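Local coordinates for protein enoyl-CoA hydratase, EchA12_1 (Mycobacterium marinum M, PDB 3QRE) that probably catalyses the hydration of enoyl-CoA thioesters in fatty acid metabolism, as a member of the crotonase-like enoyl-CoA hydratase/isomerase family, at residues G74-V79 / C236-M241; P122-T127 / A174-S179; A159-A164 / F201-A206. One frame throughout, in Å; residues are numbered along the deposited sequence.

The three contacts lie in one crotonase-like chain and do not touch each other. Contact 1 ties the start of a strand in the six-stranded sheet to the start of the helix 238-249. Contact 3 closes one edge of the small four-stranded sheet, on the opposite side of the chain's centre, with its centre about 29 Å from that of contact 1. Contact 2 has its centre about 22 Å from each of the others, and its nearest atoms are about 7 Å from each. Along the chain, contacts 2 and 3 both nest within contact 1, and their segments alternate. A potassium ion lies about 4 Å from the side chain of Ser237 in contact 1.

Contact 1: residues G74-V79 / C236-M241; sequences GIRVIV and CSPSSM
The backbones come closest at Arg76 and Pro238, with CA atoms 6.5 Å apart, where the loop leading into strand 77-82 of the crotonase-fold sheet meets the N-terminal turn of helix 238-249. Arg76 carries most of the contact. Its chain bends at chi2 (-70°) and chi3 (-32°), which brings the guanidinium group up to the link between helices 221-235 and 238-249. Arg76 NH2 donates to Cys236 O at 2.7 Å. The oxygen lies at the edge of the guanidinium, in its plane, but the donor stands above the carbonyl plane. NH1 adds only a weak bond to the same oxygen, and another weak one to Ala233 O. Pro238 packs over one face of the guanidinium, with CD over its centre and CG 3.3 Å from Arg76 NE. Ser237 is the N-cap of the helix: its OG accepts from Ser240 N at 3.1 Å. Met241 runs out extended from the helix toward the strand. Met241 SD is 3.3 Å from Arg76 NH2, approaching obliquely. Met241 also packs on Leu196 of the second subunit. Beyond the sulfur, the methyl CE of Met241 rests on Val77 CG2 at 3.8 Å.

Contact 2: residues P122-T127 / A174-S179; sequences PPHFVT and AEFGIS
This is a turn-to-turn contact, built on an offset stack between His124 and Phe176 and on the packing of Pro123. It joins the loop before strand 133-137 to the link between helices 169-173 and 178-185. No hydrogen bond crosses it. The two rings are nearly parallel, with planes at 8° and centroids 4.2 Å apart. They are slid so that each covers the other only in part. NE2 of His124 lies over one face of the Phe176 ring, toward its rim, and is 3.5 Å from Phe176 CG. In turn Phe176 CB sits over a face of the imidazole as a CH-pi contact, 3.5 Å from the ring centroid. The first torsion of His124 (67°) places CG between the backbone N and the carbonyl carbon, which sets the imidazole face against Phe176 CB.

Both partners belong to beta turns: type I from Pro122 to Phe125 and type II from Ala174 to Gly177. Phe176 has a positive phi (59°) within the second turn, and Gly177, which closes the turn, is the N-cap of helix 178-185. Pro123 lies against the backbone of this turn. Pro123 CB is 3.3 Å from Phe176 O, and Pro123 CG is 3.5 Å from Glu175 O. Trp180 meets both stacked rings edge-to-face. The imidazole is otherwise held by a weak bond from NE2 to Thr253 O, while ND1 is buried without a partner in the model. On the far side of His124, its carbonyl oxygen accepts from both Thr127 N and Thr127 OG1, the latter at 2.8 Å and in the carbonyl plane.

Contact 3: residues A159-A164 / F201-A206; sequences AGAKFA and FLAEEA
Antiparallel backbone pairing joins strand 162-164 to strand 200-202, an edge strand of the small four-stranded sheet in this crotonase-like fold. Phe163 and Phe201 form the hydrogen-bonded pair. Phe163 N donates to Phe201 O at 2.7 Å. The return bond runs from Phe201 N to Phe163 O at 2.9 Å. Lys162 and Leu202 form the next pair, which is non-hydrogen-bonded. The pairing ends where helix 203-208 begins: Ala203 N gives a weak bond to Ala161 O, and Leu202 CA makes a CA-H...O contact with the same oxygen. Leu202 is the N-cap of that helix.

The aromatic contacts lie on the sheet face that carries Phe163 and Phe201. The two ring planes are inclined by only 18°, but the rings are displaced so far that little of one lies over the other. The closer meeting is between Phe163 CB and the Phe201 ring, a CH-pi contact 3.5 Å from the centroid. The first torsion of Phe201 (54°) turns its ring under that carbon. The Phe163 ring reaches past it to the helix. Val212 and Leu211 of the nearby loop also pack here, against Phe163 and Phe201 respectively.

The other sheet face bears Lys162 and Leu202, whose side chains run side by side. Lys162 CG is 3.9 Å from Leu202 CD1.

In the loop before strand 162-164, the Glu204 chain bends at chi2 (82°), and its carboxylate comes alongside Ala159 and Gly160. Glu204 OE2 is 3.5 Å from Ala159 CB.

Methyl groups of the helix close the packing. Ala203 CB is 4.1 Å from Phe163 CE2, and Ala206 CB sits over the centre of one face of the Phe163 ring, 4.2 Å from its centroid.

Contact 1: residues G74-V79 / C236-M241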
loop_
_atom_site.group_PDB
_atom_site.type_symbol
_atom_site.label_atom_id
_atom_site.label_comp_id
_atom_site.label_asym_id
_atom_site.label_seq_id
_atom_site.Cartn_x
_atom_site.Cartn_y
_atom_site.Cartn_z
ATOM N N GLY A 74 -23.526 -20.622 -16.357
ATOM C CA GLY A 74 -23.430 -21.538 -15.223
ATOM C C GLY A 74 -22.155 -21.347 -14.408
ATOM O O GLY A 74 -22.086 -21.798 -13.262
ATOM N N ILE A 75 -21.142 -20.688 -14.995
ATOM C CA ILE A 75 -19.874 -20.426 -14.300
ATOM C C ILE A 75 -19.913 -19.082 -13.567
ATOM O O ILE A 75 -20.156 -18.029 -14.163
ATOM C CB ILE A 75 -18.639 -20.455 -15.247
ATOM C CG1 ILE A 75 -18.453 -21.847 -15.891
ATOM C CG2 ILE A 75 -17.349 -20.012 -14.493
ATOM C CD1 ILE A 75 -18.206 -23.022 -14.881
ATOM N N ARG A 76 -19.665 -19.148 -12.267
ATOM C CA ARG A 76 -19.648 -17.979 -11.401
ATOM C C ARG A 76 -18.233 -17.472 -11.102
ATOM O O ARG A 76 -17.996 -16.261 -11.081
ATOM C CB ARG A 76 -20.359 -18.302 -10.093
ATOM C CG ARG A 76 -21.820 -18.779 -10.272
ATOM C CD ARG A 76 -22.674 -17.626 -10.728
ATOM N NE ARG A 76 -22.147 -16.376 -10.162
ATOM C CZ ARG A 76 -22.385 -15.934 -8.922
ATOM N NH1 ARG A 76 -23.170 -16.624 -8.092
ATOM N NH2 ARG A 76 -21.831 -14.791 -8.512
ATOM N N VAL A 77 -17.305 -18.391 -10.847
ATOM C CA VAL A 77 -15.951 -18.020 -10.446
ATOM C C VAL A 77 -14.940 -18.930 -11.154
ATOM O O VAL A 77 -15.240 -20.109 -11.456
ATOM C CB VAL A 77 -15.766 -18.105 -8.913
ATOM C CG1 VAL A 77 -14.414 -17.534 -8.485
ATOM C CG2 VAL A 77 -16.874 -17.365 -8.191
ATOM N N ILE A 78 -13.756 -18.373 -11.406
ATOM C CA ILE A 78 -12.651 -19.084 -12.049
ATOM C C ILE A 78 -11.502 -19.337 -11.069
ATOM O O ILE A 78 -11.077 -18.433 -10.342
ATOM C CB ILE A 78 -12.085 -18.291 -13.259
ATOM C CG1 ILE A 78 -13.168 -18.056 -14.327
ATOM C CG2 ILE A 78 -10.874 -19.018 -13.857
ATOM C CD1 ILE A 78 -12.808 -16.966 -15.383
ATOM N N VAL A 79 -11.005 -20.569 -11.045
ATOM C CA VAL A 79 -9.787 -20.896 -10.278
ATOM C C VAL A 79 -8.681 -21.263 -11.266
ATOM O O VAL A 79 -8.905 -22.042 -12.193
ATOM C CB VAL A 79 -10.034 -21.983 -9.189
ATOM C CG1 VAL A 79 -8.739 -22.498 -8.592
ATOM C CG2 VAL A 79 -10.882 -21.390 -8.061
ATOM N N CYS A 236 -22.082 -13.232 -3.560
ATOM C CA CYS A 236 -22.295 -12.197 -4.587
ATOM C C CYS A 236 -23.091 -12.709 -5.754
ATOM O O CYS A 236 -22.845 -13.826 -6.230
ATOM C CB CYS A 236 -20.953 -11.834 -5.192
ATOM S SG CYS A 236 -20.225 -10.344 -4.663
ATOM N N SER A 237 -23.997 -11.893 -6.270
ATOM C CA SER A 237 -24.609 -12.218 -7.543
ATOM C C SER A 237 -23.573 -12.021 -8.652
ATOM O O SER A 237 -22.570 -11.345 -8.432
ATOM C CB SER A 237 -25.816 -11.315 -7.798
ATOM O OG SER A 237 -25.416 -9.960 -7.929
ATOM N N PRO A 238 -23.799 -12.610 -9.841
ATOM C CA PRO A 238 -22.942 -12.338 -11.004
ATOM C C PRO A 238 -22.788 -10.862 -11.379
ATOM O O PRO A 238 -21.679 -10.435 -11.688
ATOM C CB PRO A 238 -23.630 -13.115 -12.143
ATOM C CG PRO A 238 -24.333 -14.211 -11.455
ATOM C CD PRO A 238 -24.804 -13.643 -10.149
ATOM N N SER A 239 -23.864 -10.082 -11.339
ATOM C CA SER A 239 -23.763 -8.674 -11.696
ATOM C C SER A 239 -23.115 -7.871 -10.571
ATOM O O SER A 239 -22.529 -6.807 -10.800
ATOM C CB SER A 239 -25.128 -8.103 -12.112
ATOM O OG SER A 239 -26.060 -8.148 -11.051
ATOM N N SER A 240 -23.178 -8.392 -9.355
ATOM C CA SER A 240 -22.466 -7.749 -8.245
ATOM C C SER A 240 -20.962 -7.940 -8.341
ATOM O O SER A 240 -20.212 -7.005 -8.084
ATOM C CB SER A 240 -22.983 -8.212 -6.884
ATOM O OG SER A 240 -24.023 -7.352 -6.455
ATOM N N MET A 241 -20.522 -9.149 -8.698
ATOM C CA MET A 241 -19.093 -9.385 -8.955
ATOM C C MET A 241 -18.565 -8.483 -10.096
ATOM O O MET A 241 -17.511 -7.874 -9.964
ATOM C CB MET A 241 -18.851 -10.857 -9.295
ATOM C CG MET A 241 -18.955 -11.816 -8.130
ATOM S SD MET A 241 -18.817 -13.542 -8.638
ATOM C CE MET A 241 -18.748 -14.295 -7.031
#

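Contact 2: residues P122-T127 / A174-S179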
loop_
_atom_site.group_PDB
_atom_site.type_symbol
_atom_site.label_atom_id
_atom_site.label_comp_id
_atom_site.label_asym_id
_atom_site.label_seq_id
_atom_site.Cartn_x
_atom_site.Cartn_y
_atom_site.Cartn_z
ATOM N N PRO A 122 -3.906 -8.146 -24.236
ATOM C CA PRO A 122 -3.076 -7.416 -23.246
ATOM C C PRO A 122 -2.805 -8.197 -21.935
ATOM O O PRO A 122 -3.591 -9.043 -21.531
ATOM C CB PRO A 122 -3.850 -6.101 -23.009
ATOM C CG PRO A 122 -5.264 -6.371 -23.428
ATOM C CD PRO A 122 -5.203 -7.473 -24.504
ATOM N N PRO A 123 -1.667 -7.934 -21.289
ATOM C CA PRO A 123 -1.265 -8.623 -20.050
ATOM C C PRO A 123 -2.359 -8.695 -18.951
ATOM O O PRO A 123 -2.448 -9.705 -18.209
ATOM C CB PRO A 123 -0.098 -7.761 -19.552
ATOM C CG PRO A 123 0.505 -7.146 -20.847
ATOM C CD PRO A 123 -0.678 -6.917 -21.733
ATOM N N HIS A 124 -3.189 -7.646 -18.884
ATOM C CA HIS A 124 -4.136 -7.456 -17.788
ATOM C C HIS A 124 -5.595 -7.754 -18.162
ATOM O O HIS A 124 -6.521 -7.287 -17.501
ATOM C CB HIS A 124 -4.041 -6.013 -17.288
ATOM C CG HIS A 124 -4.513 -5.014 -18.282
ATOM N ND1 HIS A 124 -4.182 -5.092 -19.619
ATOM C CD2 HIS A 124 -5.278 -3.904 -18.146
ATOM C CE1 HIS A 124 -4.715 -4.071 -20.265
ATOM N NE2 HIS A 124 -5.392 -3.338 -19.398
ATOM N N PHE A 125 -5.802 -8.532 -19.215
ATOM C CA PHE A 125 -7.165 -8.753 -19.691
ATOM C C PHE A 125 -8.048 -9.478 -18.649
ATOM O O PHE A 125 -9.254 -9.268 -18.593
ATOM C CB PHE A 125 -7.153 -9.483 -21.049
ATOM C CG PHE A 125 -7.335 -10.951 -20.937
ATOM C CD1 PHE A 125 -8.598 -11.527 -21.164
ATOM C CD2 PHE A 125 -6.271 -11.762 -20.604
ATOM C CE1 PHE A 125 -8.786 -12.908 -21.040
ATOM C CE2 PHE A 125 -6.439 -13.132 -20.493
ATOM C CZ PHE A 125 -7.712 -13.712 -20.697
ATOM N N VAL A 126 -7.436 -10.306 -17.808
ATOM C CA VAL A 126 -8.145 -10.927 -16.671
ATOM C C VAL A 126 -8.827 -9.915 -15.737
ATOM O O VAL A 126 -9.924 -10.191 -15.188
ATOM C CB VAL A 126 -7.231 -11.920 -15.926
ATOM C CG1 VAL A 126 -7.719 -12.198 -14.552
ATOM C CG2 VAL A 126 -7.148 -13.233 -16.711
ATOM N N THR A 127 -8.215 -8.739 -15.590
ATOM C CA THR A 127 -8.803 -7.684 -14.780
ATOM C C THR A 127 -10.058 -7.096 -15.400
ATOM O O THR A 127 -10.792 -6.395 -14.728
ATOM C CB THR A 127 -7.824 -6.513 -14.471
ATOM O OG1 THR A 127 -7.703 -5.659 -15.617
ATOM C CG2 THR A 127 -6.438 -7.003 -14.016
ATOM N N ALA A 174 6.627 -3.783 -21.094
ATOM C CA ALA A 174 5.304 -4.108 -21.589
ATOM C C ALA A 174 4.302 -3.251 -20.846
ATOM O O ALA A 174 4.380 -3.082 -19.606
ATOM C CB ALA A 174 5.000 -5.621 -21.441
ATOM N N GLU A 175 3.400 -2.679 -21.632
ATOM C CA GLU A 175 2.359 -1.815 -21.141
ATOM C C GLU A 175 1.241 -2.632 -20.477
ATOM O O GLU A 175 0.752 -3.652 -21.052
ATOM C CB GLU A 175 1.797 -1.039 -22.315
ATOM C CG GLU A 175 1.309 0.327 -21.959
ATOM C CD GLU A 175 0.838 1.082 -23.187
ATOM O OE1 GLU A 175 1.574 1.997 -23.620
ATOM O OE2 GLU A 175 -0.253 0.741 -23.723
ATOM N N PHE A 176 0.803 -2.154 -19.306
ATOM C CA PHE A 176 -0.086 -2.900 -18.407
ATOM C C PHE A 176 0.523 -4.244 -17.959
ATOM O O PHE A 176 -0.203 -5.133 -17.517
ATOM C CB PHE A 176 -1.491 -3.109 -19.003
ATOM C CG PHE A 176 -2.181 -1.834 -19.433
ATOM C CD1 PHE A 176 -2.286 -1.508 -20.788
ATOM C CD2 PHE A 176 -2.722 -0.977 -18.504
ATOM C CE1 PHE A 176 -2.907 -0.338 -21.205
ATOM C CE2 PHE A 176 -3.349 0.203 -18.903
ATOM C CZ PHE A 176 -3.437 0.523 -20.262
ATOM N N GLY A 177 1.844 -4.392 -18.083
ATOM C CA GLY A 177 2.527 -5.588 -17.593
ATOM C C GLY A 177 2.954 -5.483 -16.125
ATOM O O GLY A 177 2.337 -4.766 -15.340
ATOM N N ILE A 178 4.023 -6.187 -15.760
ATOM C CA ILE A 178 4.513 -6.230 -14.378
ATOM C C ILE A 178 4.879 -4.830 -13.814
ATOM O O ILE A 178 4.707 -4.564 -12.617
ATOM C CB ILE A 178 5.757 -7.142 -14.275
ATOM C CG1 ILE A 178 6.069 -7.485 -12.819
ATOM C CG2 ILE A 178 7.000 -6.460 -14.963
ATOM C CD1 ILE A 178 5.014 -8.354 -12.149
ATOM N N SER A 179 5.370 -3.926 -14.652
ATOM C CA SER A 179 5.803 -2.627 -14.113
ATOM C C SER A 179 4.583 -1.753 -13.813
ATOM O O SER A 179 4.690 -0.743 -13.130
ATOM C CB SER A 179 6.749 -1.930 -15.066
ATOM O OG SER A 179 6.004 -1.473 -16.178
#

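Contact 3: residues A159-A164 / F201-A206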
loop_
_atom_site.group_PDB
_atom_site.type_symbol
_atom_site.label_atom_id
_atom_site.label_comp_id
_atom_site.label_asym_id
_atom_site.label_seq_id
_atom_site.Cartn_x
_atom_site.Cartn_y
_atom_site.Cartn_z
ATOM N N ALA A 159 2.719 -22.976 0.926
ATOM C CA ALA A 159 3.912 -22.789 1.741
ATOM C C ALA A 159 5.181 -23.231 1.006
ATOM O O ALA A 159 5.200 -24.279 0.375
ATOM C CB ALA A 159 3.766 -23.544 3.106
ATOM N N GLY A 160 6.227 -22.415 1.070
ATOM C CA GLY A 160 7.466 -22.679 0.333
ATOM C C GLY A 160 7.524 -22.287 -1.153
ATOM O O GLY A 160 8.598 -22.364 -1.767
ATOM N N ALA A 161 6.399 -21.894 -1.755
ATOM C CA ALA A 161 6.381 -21.621 -3.201
ATOM C C ALA A 161 7.280 -20.422 -3.526
ATOM O O ALA A 161 7.236 -19.415 -2.827
ATOM C CB ALA A 161 4.982 -21.394 -3.685
ATOM N N LYS A 162 8.118 -20.561 -4.554
ATOM C CA LYS A 162 9.091 -19.521 -4.937
ATOM C C LYS A 162 8.543 -18.501 -5.937
ATOM O O LYS A 162 7.890 -18.869 -6.931
ATOM C CB LYS A 162 10.369 -20.129 -5.528
ATOM C CG LYS A 162 11.130 -21.085 -4.579
ATOM C CD LYS A 162 12.645 -20.907 -4.727
ATOM C CE LYS A 162 13.399 -21.636 -3.626
ATOM N NZ LYS A 162 13.380 -23.115 -3.850
ATOM N N PHE A 163 8.839 -17.227 -5.673
ATOM C CA PHE A 163 8.469 -16.141 -6.572
ATOM C C PHE A 163 9.714 -15.397 -6.976
ATOM O O PHE A 163 10.644 -15.265 -6.178
ATOM C CB PHE A 163 7.539 -15.145 -5.867
ATOM C CG PHE A 163 6.270 -15.745 -5.348
ATOM C CD1 PHE A 163 5.063 -15.455 -5.955
ATOM C CD2 PHE A 163 6.277 -16.597 -4.242
ATOM C CE1 PHE A 163 3.866 -16.010 -5.479
ATOM C CE2 PHE A 163 5.097 -17.147 -3.770
ATOM C CZ PHE A 163 3.885 -16.848 -4.387
ATOM N N ALA A 164 9.734 -14.903 -8.206
ATOM C CA ALA A 164 10.807 -14.010 -8.642
ATOM C C ALA A 164 10.314 -13.129 -9.765
ATOM O O ALA A 164 9.737 -13.621 -10.744
ATOM C CB ALA A 164 12.042 -14.782 -9.079
ATOM N N PHE A 201 11.802 -14.722 -3.596
ATOM C CA PHE A 201 11.108 -14.651 -2.300
ATOM C C PHE A 201 10.055 -15.740 -2.240
ATOM O O PHE A 201 9.509 -16.170 -3.273
ATOM C CB PHE A 201 10.499 -13.264 -2.029
ATOM C CG PHE A 201 9.600 -12.770 -3.120
ATOM C CD1 PHE A 201 8.216 -12.774 -2.949
ATOM C CD2 PHE A 201 10.134 -12.305 -4.325
ATOM C CE1 PHE A 201 7.377 -12.295 -3.964
ATOM C CE2 PHE A 201 9.318 -11.846 -5.336
ATOM C CZ PHE A 201 7.932 -11.837 -5.165
ATOM N N LEU A 202 9.801 -16.201 -1.025
ATOM C CA LEU A 202 8.892 -17.314 -0.820
ATOM C C LEU A 202 7.470 -16.796 -0.531
ATOM O O LEU A 202 7.272 -15.587 -0.266
ATOM C CB LEU A 202 9.404 -18.171 0.336
ATOM C CG LEU A 202 10.485 -19.249 0.121
ATOM C CD1 LEU A 202 11.282 -19.097 -1.171
ATOM C CD2 LEU A 202 11.436 -19.267 1.330
ATOM N N ALA A 203 6.503 -17.715 -0.590
ATOM C CA ALA A 203 5.089 -17.433 -0.284
ATOM C C ALA A 203 4.890 -16.558 0.955
ATOM O O ALA A 203 4.034 -15.667 0.958
ATOM C CB ALA A 203 4.291 -18.749 -0.130
ATOM N N GLU A 204 5.675 -16.806 1.997
ATOM C CA GLU A 204 5.477 -16.118 3.265
ATOM C C GLU A 204 5.859 -14.617 3.177
ATOM O O GLU A 204 5.128 -13.755 3.686
ATOM C CB GLU A 204 6.204 -16.866 4.414
ATOM C CG GLU A 204 5.552 -18.269 4.788
ATOM C CD GLU A 204 5.937 -19.538 3.881
ATOM O OE1 GLU A 204 6.809 -19.501 2.952
ATOM O OE2 GLU A 204 5.320 -20.610 4.143
ATOM N N GLU A 205 6.986 -14.320 2.529
ATOM C CA GLU A 205 7.377 -12.947 2.258
ATOM C C GLU A 205 6.356 -12.304 1.314
ATOM O O GLU A 205 5.905 -11.181 1.544
ATOM C CB GLU A 205 8.809 -12.846 1.712
ATOM C CG GLU A 205 9.321 -11.419 1.719
ATOM C CD GLU A 205 10.730 -11.222 1.172
ATOM O OE1 GLU A 205 11.106 -10.048 0.986
ATOM O OE2 GLU A 205 11.473 -12.207 0.957
ATOM N N ALA A 206 5.940 -13.039 0.291
ATOM C CA ALA A 206 4.920 -12.529 -0.624
ATOM C C ALA A 206 3.664 -12.066 0.088
ATOM O O ALA A 206 3.116 -11.037 -0.293
ATOM C CB ALA A 206 4.584 -13.547 -1.766
#